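Local coordinates for CigR Protein (Salmonella enterica subsp. enterica serovar Typhimurium, PDB 4EW5) that is of unknown molecular function but is a putative inner membrane protein, represented here by its C-terminal domain, at residues 61-66 with 71-76; 81-86 with 90-95. All blocks are in the same frame, centred on the assembly; numbering follows the deposited sequence.

From the N terminus, the chain passes through helix 11-26 and strand 56-57 before reaching helix 60-63. Interaction 1 then closes a short loop, laying the helix and the turn after it on strand 72-77. Interaction 2 opens once that loop is complete and closes a second one, the hairpin of strands 80-85 and 91-95. The two therefore follow in series, neither nested nor crossed. They meet in one antiparallel sheet, where strands 72-77 and 80-85 are neighbours: Lys75 N lies 2.7 Å from Val82 O, a probable hydrogen bond, and the Trp74 indole packs against Leu83. Both contacts also reach the second subunit.

Interaction 1 (61-66 with 71-76); sequences SMLGQL and GYEWKI
Helix 60-63 and the type I turn from Leu63 to Leu66 fold back onto strand 72-77, bringing Leu63 and Leu66 against Glu73 and Trp74. Just before that turn, Gln65 N donates to Met62 O (2.9 Å), closing the preceding, overlapping step of the chain. Leu66 carries the indole contact. Its CD1 methyl sits over the face of the Trp74 five-membered ring, 3.9 Å from the centroid and 15° off the normal, a CH-pi contact, while its CB lies 3.6 Å from Trp74 NE1. A branched aliphatic side chain suits a broad aromatic face in a buried setting. Beyond the two segments, NE1 donates to Pro67 O, and Leu81 and Ile95 as well as Val11 of the second subunit also touch the Trp74 side chain.

Leu63 crosses the Glu73 side chain at about a right angle, and the two leucine methyls meet the carboxylate: CD2 is 3.4 Å from Glu73 OE1, and CD1 is 3.5 Å from Glu73 OE2. The same CD2 packs on Trp74 CB at 3.7 Å. The bend of Glu73 at chi2 (53°) curls its carboxylate back along its own strand, where OE1 accepts the backbone N-H of Trp74 through its anti lone pair (2.8 Å, 147° at the hydrogen). The length and flexibility of a glutamate chain allow that return. Between the segments, leucine methyls meet both an indole face and a carboxylate through van der Waals and CH-pi contacts, none strongly directional, so the polar bonds of Glu73 OE1 and Trp74 NE1 probably do much to fix how these side chains are turned.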
ATOM      1  N   SER A  61      17.773   6.173  -3.477  1.00 30.02           N
ATOM      2  CA  SER A  61      17.570   4.739  -3.309  1.00 31.13           C
ATOM      3  C   SER A  61      16.133   4.457  -2.882  1.00 29.85           C
ATOM      4  O   SER A  61      15.522   3.479  -3.350  1.00 30.79           O
ATOM      5  CB  SER A  61      18.471   4.124  -2.212  1.00 32.14           C
ATOM      6  OG  SER A  61      18.305   4.891  -1.002  1.00 34.83           O
HETATM    7  N   MSE A  62      15.577   5.257  -1.989  1.00 24.61           N
HETATM    8  CA  MSE A  62      14.201   5.040  -1.573  1.00 22.59           C
HETATM    9  C   MSE A  62      13.170   5.579  -2.558  1.00 22.31           C
HETATM   10  O   MSE A  62      12.108   4.962  -2.745  1.00 22.91           O
HETATM   11  CB  MSE A  62      13.980   5.614  -0.169  1.00 23.29           C
HETATM   12  CG  MSE A  62      12.612   5.452   0.339  1.00 23.10           C
HETATM   13 SE   MSE A  62      12.704   5.650   2.337  0.65 24.61          SE
HETATM   14  CE  MSE A  62      10.878   5.296   2.692  1.00 19.35           C
ATOM     15  N   LEU A  63      13.425   6.717  -3.172  1.00 23.89           N
ATOM     16  CA  LEU A  63      12.524   7.280  -4.141  1.00 26.10           C
ATOM     17  C   LEU A  63      12.307   6.397  -5.360  1.00 26.36           C
ATOM     18  O   LEU A  63      11.248   6.447  -5.949  1.00 27.04           O
ATOM     19  CB  LEU A  63      13.006   8.640  -4.615  1.00 26.20           C
ATOM     20  CG  LEU A  63      12.807   9.800  -3.669  1.00 26.35           C
ATOM     21  CD1 LEU A  63      13.232  11.112  -4.340  1.00 26.34           C
ATOM     22  CD2 LEU A  63      11.359   9.923  -3.233  1.00 27.08           C
ATOM     23  N   GLY A  64      13.306   5.602  -5.708  1.00 23.96           N
ATOM     24  CA  GLY A  64      13.158   4.582  -6.711  1.00 25.77           C
ATOM     25  C   GLY A  64      12.105   3.526  -6.459  1.00 26.57           C
ATOM     26  O   GLY A  64      11.694   2.843  -7.428  1.00 27.92           O
ATOM     27  N   GLN A  65      11.672   3.369  -5.178  1.00 22.04           N
ATOM     28  CA  GLN A  65      10.780   2.313  -4.736  1.00 25.29           C
ATOM     29  C   GLN A  65       9.443   2.790  -4.235  1.00 24.64           C
ATOM     30  O   GLN A  65       8.689   2.003  -3.671  1.00 26.17           O
ATOM     31  CB  GLN A  65      11.474   1.496  -3.592  1.00 26.26           C
ATOM     32  CG  GLN A  65      12.922   1.222  -3.913  1.00 31.65           C
ATOM     33  CD  GLN A  65      12.998   0.151  -4.928  1.00 36.89           C
ATOM     34  OE1 GLN A  65      12.250  -0.833  -4.829  1.00 44.05           O
ATOM     35  NE2 GLN A  65      13.869   0.317  -5.927  1.00 40.56           N
ATOM     36  N   LEU A  66       9.195   4.082  -4.346  1.00 22.51           N
ATOM     37  CA  LEU A  66       7.955   4.702  -4.069  1.00 21.59           C
ATOM     38  C   LEU A  66       7.370   5.278  -5.378  1.00 20.79           C
ATOM     39  O   LEU A  66       8.077   5.624  -6.275  1.00 19.58           O
ATOM     40  CB  LEU A  66       8.170   5.906  -3.126  1.00 22.46           C
ATOM     41  CG  LEU A  66       8.704   5.561  -1.738  1.00 22.94           C
ATOM     42  CD1 LEU A  66       9.039   6.832  -1.002  1.00 21.96           C
ATOM     43  CD2 LEU A  66       7.668   4.729  -0.987  1.00 23.27           C
ATOM     44  N   GLY A  71       5.141  16.626 -10.367  1.00 22.91           N
ATOM     45  CA  GLY A  71       4.624  17.733  -9.573  1.00 23.32           C
ATOM     46  C   GLY A  71       4.457  17.497  -8.104  1.00 22.08           C
ATOM     47  O   GLY A  71       3.948  18.381  -7.357  1.00 24.23           O
ATOM     48  N   TYR A  72       4.950  16.363  -7.629  1.00 21.87           N
ATOM     49  CA  TYR A  72       4.886  16.027  -6.146  1.00 21.46           C
ATOM     50  C   TYR A  72       6.206  15.356  -5.772  1.00 22.89           C
ATOM     51  O   TYR A  72       6.864  14.762  -6.651  1.00 21.89           O
ATOM     52  CB  TYR A  72       3.782  15.009  -5.892  1.00 23.08           C
ATOM     53  CG  TYR A  72       2.373  15.499  -6.255  1.00 23.70           C
ATOM     54  CD1 TYR A  72       1.953  15.530  -7.576  1.00 21.66           C
ATOM     55  CD2 TYR A  72       1.496  16.034  -5.268  1.00 23.85           C
ATOM     56  CE1 TYR A  72       0.738  16.103  -7.944  1.00 23.58           C
ATOM     57  CE2 TYR A  72       0.256  16.545  -5.614  1.00 25.37           C
ATOM     58  CZ  TYR A  72      -0.100  16.575  -6.962  1.00 26.81           C
ATOM     59  OH  TYR A  72      -1.314  17.037  -7.306  1.00 28.31           O
ATOM     60  N   GLU A  73       6.550  15.361  -4.487  1.00 22.14           N
ATOM     61  CA  GLU A  73       7.749  14.687  -4.038  1.00 23.02           C
ATOM     62  C   GLU A  73       7.552  14.159  -2.639  1.00 21.31           C
ATOM     63  O   GLU A  73       6.872  14.775  -1.813  1.00 20.53           O
ATOM     64  CB  GLU A  73       8.919  15.611  -4.058  1.00 24.62           C
ATOM     65  CG  GLU A  73      10.275  15.005  -3.798  1.00 27.16           C
ATOM     66  CD  GLU A  73      10.611  13.815  -4.682  1.00 30.71           C
ATOM     67  OE1 GLU A  73       9.991  12.764  -4.456  1.00 27.11           O
ATOM     68  OE2 GLU A  73      11.528  13.920  -5.564  1.00 33.21           O
ATOM     69  N   TRP A  74       8.169  13.016  -2.381  1.00 19.14           N
ATOM     70  CA  TRP A  74       8.124  12.374  -1.074  1.00 19.56           C
ATOM     71  C   TRP A  74       9.164  13.075  -0.169  1.00 20.37           C
ATOM     72  O   TRP A  74      10.287  13.388  -0.640  1.00 21.71           O
ATOM     73  CB  TRP A  74       8.473  10.911  -1.211  1.00 20.01           C
ATOM     74  CG  TRP A  74       7.379  10.102  -1.823  1.00 19.94           C
ATOM     75  CD1 TRP A  74       7.288   9.620  -3.118  1.00 19.25           C
ATOM     76  CD2 TRP A  74       6.152   9.694  -1.167  1.00 19.88           C
ATOM     77  NE1 TRP A  74       6.149   8.918  -3.303  1.00 19.64           N
ATOM     78  CE2 TRP A  74       5.412   8.906  -2.154  1.00 19.51           C
ATOM     79  CE3 TRP A  74       5.635   9.838   0.119  1.00 19.20           C
ATOM     80  CZ2 TRP A  74       4.210   8.330  -1.866  1.00 17.76           C
ATOM     81  CZ3 TRP A  74       4.431   9.230   0.381  1.00 19.81           C
ATOM     82  CH2 TRP A  74       3.740   8.489  -0.586  1.00 19.26           C
ATOM     83  N   LYS A  75       8.784  13.361   1.071  1.00 18.57           N
ATOM     84  CA  LYS A  75       9.645  14.031   2.033  1.00 20.66           C
ATOM     85  C   LYS A  75       9.598  13.327   3.375  1.00 19.84           C
ATOM     86  O   LYS A  75       8.592  12.655   3.705  1.00 20.65           O
ATOM     87  CB  LYS A  75       9.214  15.478   2.199  1.00 21.11           C
ATOM     88  CG  LYS A  75       9.327  16.274   0.938  1.00 24.04           C
ATOM     89  CD  LYS A  75      10.799  16.668   0.726  1.00 27.90           C
ATOM     90  CE  LYS A  75      11.080  17.204  -0.655  1.00 33.81           C
ATOM     91  NZ  LYS A  75      12.528  17.215  -0.887  1.00 33.63           N
ATOM     92  N   ILE A  76      10.638  13.539   4.178  1.00 19.22           N
ATOM     93  CA  ILE A  76      10.630  13.141   5.571  1.00 21.83           C
ATOM     94  C   ILE A  76      10.187  14.376   6.392  1.00 22.91           C
ATOM     95  O   ILE A  76      10.847  15.417   6.379  1.00 23.30           O
ATOM     96  CB  ILE A  76      12.012  12.723   6.029  1.00 21.95           C
ATOM     97  CG1 ILE A  76      12.647  11.650   5.049  1.00 20.89           C
ATOM     98  CG2 ILE A  76      11.994  12.161   7.472  1.00 21.86           C
ATOM     99  CD1 ILE A  76      14.068  11.229   5.495  1.00 22.92           C
TER

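Interaction 2 (81-86 with 90-95); sequences LVLIAL and VVTAII
Leu83 meets both Thr92 and Ala93 in a classic beta bulge of the antiparallel hairpin 80-85/91-95, a region predicted to be a transmembrane helix but folded here as strands. From the strand, Leu83 CB lies 4.1 Å from Ala93 CB; alanine is small where Val11 of the second subunit packs on it. With CG anti to the backbone N (chi1 -175°), the fork then divides its methyls. Leu83 CD2 packs on Thr92 CG2 at 3.8 Å. Leu83 CD1 rests above the five-membered ring of Trp74, 3.7 Å from Trp74 CE2, on the face opposite Leu66 CD1, which places the indole between two leucines. Pro8 of the second subunit also packs on Leu83.

On the other face, beta-branched residues favoured in strands meet, with Val82 CG1 3.8 Å from Val91 CG1. Back on the face of Leu83, Leu81 and Ile95 form a doubly hydrogen-bonded pair, their side chains side by side and pointing the same way. Past the bulge the register shifts by one residue, and Ala85 N bonds to Val90 O. Thr92, the first bulge residue, has a psi of -31°, well away from extended values, and Leu83 O accepts Thr92 N at 2.8 Å and, weakly, Ala93 N at 3.4 Å.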
ATOM      1  N   LEU A  81       6.490   9.753   6.543  1.00 22.28           N
ATOM      2  CA  LEU A  81       6.788   9.865   5.123  1.00 20.47           C
ATOM      3  C   LEU A  81       5.610  10.618   4.489  1.00 21.98           C
ATOM      4  O   LEU A  81       4.453  10.169   4.620  1.00 24.17           O
ATOM      5  CB  LEU A  81       6.876   8.468   4.506  1.00 21.48           C
ATOM      6  CG  LEU A  81       7.125   8.365   3.010  1.00 21.84           C
ATOM      7  CD1 LEU A  81       8.349   9.143   2.511  1.00 22.73           C
ATOM      8  CD2 LEU A  81       7.153   6.870   2.581  1.00 22.09           C
ATOM      9  N   VAL A  82       5.867  11.695   3.752  1.00 19.77           N
ATOM     10  CA  VAL A  82       4.782  12.614   3.338  1.00 19.26           C
ATOM     11  C   VAL A  82       4.982  12.999   1.883  1.00 18.99           C
ATOM     12  O   VAL A  82       6.081  13.425   1.505  1.00 19.54           O
ATOM     13  CB  VAL A  82       4.772  13.877   4.229  1.00 21.67           C
ATOM     14  CG1 VAL A  82       3.554  14.742   3.845  1.00 20.95           C
ATOM     15  CG2 VAL A  82       4.776  13.500   5.726  1.00 21.37           C
ATOM     16  N   LEU A  83       3.974  12.780   1.031  1.00 18.65           N
ATOM     17  CA  LEU A  83       4.015  13.214  -0.306  1.00 17.61           C
ATOM     18  C   LEU A  83       3.455  14.657  -0.306  1.00 21.13           C
ATOM     19  O   LEU A  83       2.329  14.903   0.181  1.00 20.19           O
ATOM     20  CB  LEU A  83       3.084  12.404  -1.185  1.00 18.60           C
ATOM     21  CG  LEU A  83       3.095  12.661  -2.699  1.00 17.44           C
ATOM     22  CD1 LEU A  83       4.440  12.272  -3.352  1.00 17.03           C
ATOM     23  CD2 LEU A  83       1.964  11.976  -3.422  1.00 18.43           C
ATOM     24  N   ILE A  84       4.161  15.538  -0.988  1.00 20.36           N
ATOM     25  CA  ILE A  84       3.863  16.974  -0.900  1.00 23.48           C
ATOM     26  C   ILE A  84       3.896  17.524  -2.314  1.00 23.89           C
ATOM     27  O   ILE A  84       4.812  17.187  -3.092  1.00 26.93           O
ATOM     28  CB  ILE A  84       4.948  17.634  -0.009  1.00 26.89           C
ATOM     29  CG1 ILE A  84       4.733  17.217   1.431  1.00 27.84           C
ATOM     30  CG2 ILE A  84       4.912  19.128  -0.048  1.00 30.20           C
ATOM     31  CD1 ILE A  84       5.843  17.654   2.394  1.00 32.79           C
ATOM     32  N   ALA A  85       2.882  18.310  -2.673  1.00 22.20           N
ATOM     33  CA  ALA A  85       2.879  19.017  -3.945  1.00 24.66           C
ATOM     34  C   ALA A  85       4.009  20.048  -4.002  1.00 26.88           C
ATOM     35  O   ALA A  85       4.219  20.845  -3.059  1.00 28.23           O
ATOM     36  CB  ALA A  85       1.542  19.728  -4.163  1.00 26.74           C
ATOM     37  N   LEU A  86       4.742  20.034  -5.107  1.00 27.38           N
ATOM     38  CA  LEU A  86       5.829  20.934  -5.276  1.00 28.37           C
ATOM     39  C   LEU A  86       5.257  22.328  -5.329  1.00 29.69           C
ATOM     40  O   LEU A  86       4.166  22.541  -5.810  1.00 30.91           O
ATOM     41  CB  LEU A  86       6.616  20.660  -6.562  1.00 27.70           C
ATOM     42  CG  LEU A  86       7.472  19.374  -6.506  1.00 30.18           C
ATOM     43  CD1 LEU A  86       8.123  19.225  -7.907  1.00 32.62           C
ATOM     44  CD2 LEU A  86       8.544  19.367  -5.426  1.00 33.95           C
ATOM     45  N   VAL A  90       1.400  21.474  -0.443  1.00 21.55           N
ATOM     46  CA  VAL A  90       0.131  20.809  -0.060  1.00 22.02           C
ATOM     47  C   VAL A  90       0.361  19.323   0.217  1.00 22.39           C
ATOM     48  O   VAL A  90       0.853  18.591  -0.639  1.00 23.34           O
ATOM     49  CB  VAL A  90      -0.996  20.954  -1.075  1.00 21.53           C
ATOM     50  CG1 VAL A  90      -2.213  20.139  -0.613  1.00 21.04           C
ATOM     51  CG2 VAL A  90      -1.404  22.452  -1.289  1.00 23.96           C
ATOM     52  N   VAL A  91       0.011  18.930   1.415  1.00 22.03           N
ATOM     53  CA  VAL A  91       0.177  17.580   1.876  1.00 23.49           C
ATOM     54  C   VAL A  91      -0.836  16.706   1.140  1.00 23.12           C
ATOM     55  O   VAL A  91      -2.042  16.952   1.167  1.00 22.45           O
ATOM     56  CB  VAL A  91       0.102  17.480   3.382  1.00 22.15           C
ATOM     57  CG1 VAL A  91       0.027  16.025   3.831  1.00 21.96           C
ATOM     58  CG2 VAL A  91       1.286  18.222   4.035  1.00 24.69           C
ATOM     59  N   THR A  92      -0.318  15.643   0.558  1.00 20.93           N
ATOM     60  CA  THR A  92      -1.077  14.821  -0.362  1.00 20.71           C
ATOM     61  C   THR A  92      -1.284  13.370   0.110  1.00 22.36           C
ATOM     62  O   THR A  92      -2.294  12.712  -0.211  1.00 19.98           O
ATOM     63  CB  THR A  92      -0.397  14.899  -1.774  1.00 22.66           C
ATOM     64  OG1 THR A  92      -0.373  16.282  -2.148  1.00 24.24           O
ATOM     65  CG2 THR A  92      -1.157  14.130  -2.852  1.00 24.49           C
ATOM     66  N   ALA A  93      -0.348  12.837   0.861  1.00 20.24           N
ATOM     67  CA  ALA A  93      -0.472  11.514   1.464  1.00 21.35           C
ATOM     68  C   ALA A  93       0.468  11.516   2.590  1.00 21.92           C
ATOM     69  O   ALA A  93       1.497  12.197   2.501  1.00 21.97           O
ATOM     70  CB  ALA A  93      -0.097  10.387   0.485  1.00 18.77           C
ATOM     71  N   ILE A  94       0.088  10.812   3.659  1.00 20.73           N
ATOM     72  CA  ILE A  94       0.834  10.775   4.855  1.00 21.59           C
ATOM     73  C   ILE A  94       0.915   9.282   5.265  1.00 21.99           C
ATOM     74  O   ILE A  94      -0.089   8.595   5.384  1.00 22.21           O
ATOM     75  CB  ILE A  94       0.131  11.515   6.015  1.00 22.92           C
ATOM     76  CG1 ILE A  94      -0.111  12.992   5.661  1.00 23.70           C
ATOM     77  CG2 ILE A  94       0.929  11.408   7.332  1.00 22.25           C
ATOM     78  CD1 ILE A  94      -1.184  13.596   6.557  1.00 24.07           C
ATOM     79  N   ILE A  95       2.112   8.802   5.498  1.00 21.22           N
ATOM     80  CA  ILE A  95       2.337   7.479   6.101  1.00 21.37           C
ATOM     81  C   ILE A  95       3.125   7.667   7.350  1.00 21.75           C
ATOM     82  O   ILE A  95       4.319   7.978   7.345  1.00 21.81           O
ATOM     83  CB  ILE A  95       3.096   6.585   5.102  1.00 23.31           C
ATOM     84  CG1 ILE A  95       2.326   6.587   3.783  1.00 25.58           C
ATOM     85  CG2 ILE A  95       3.312   5.182   5.633  1.00 22.42           C
ATOM     86  CD1 ILE A  95       3.093   5.962   2.639  1.00 26.21           C
TER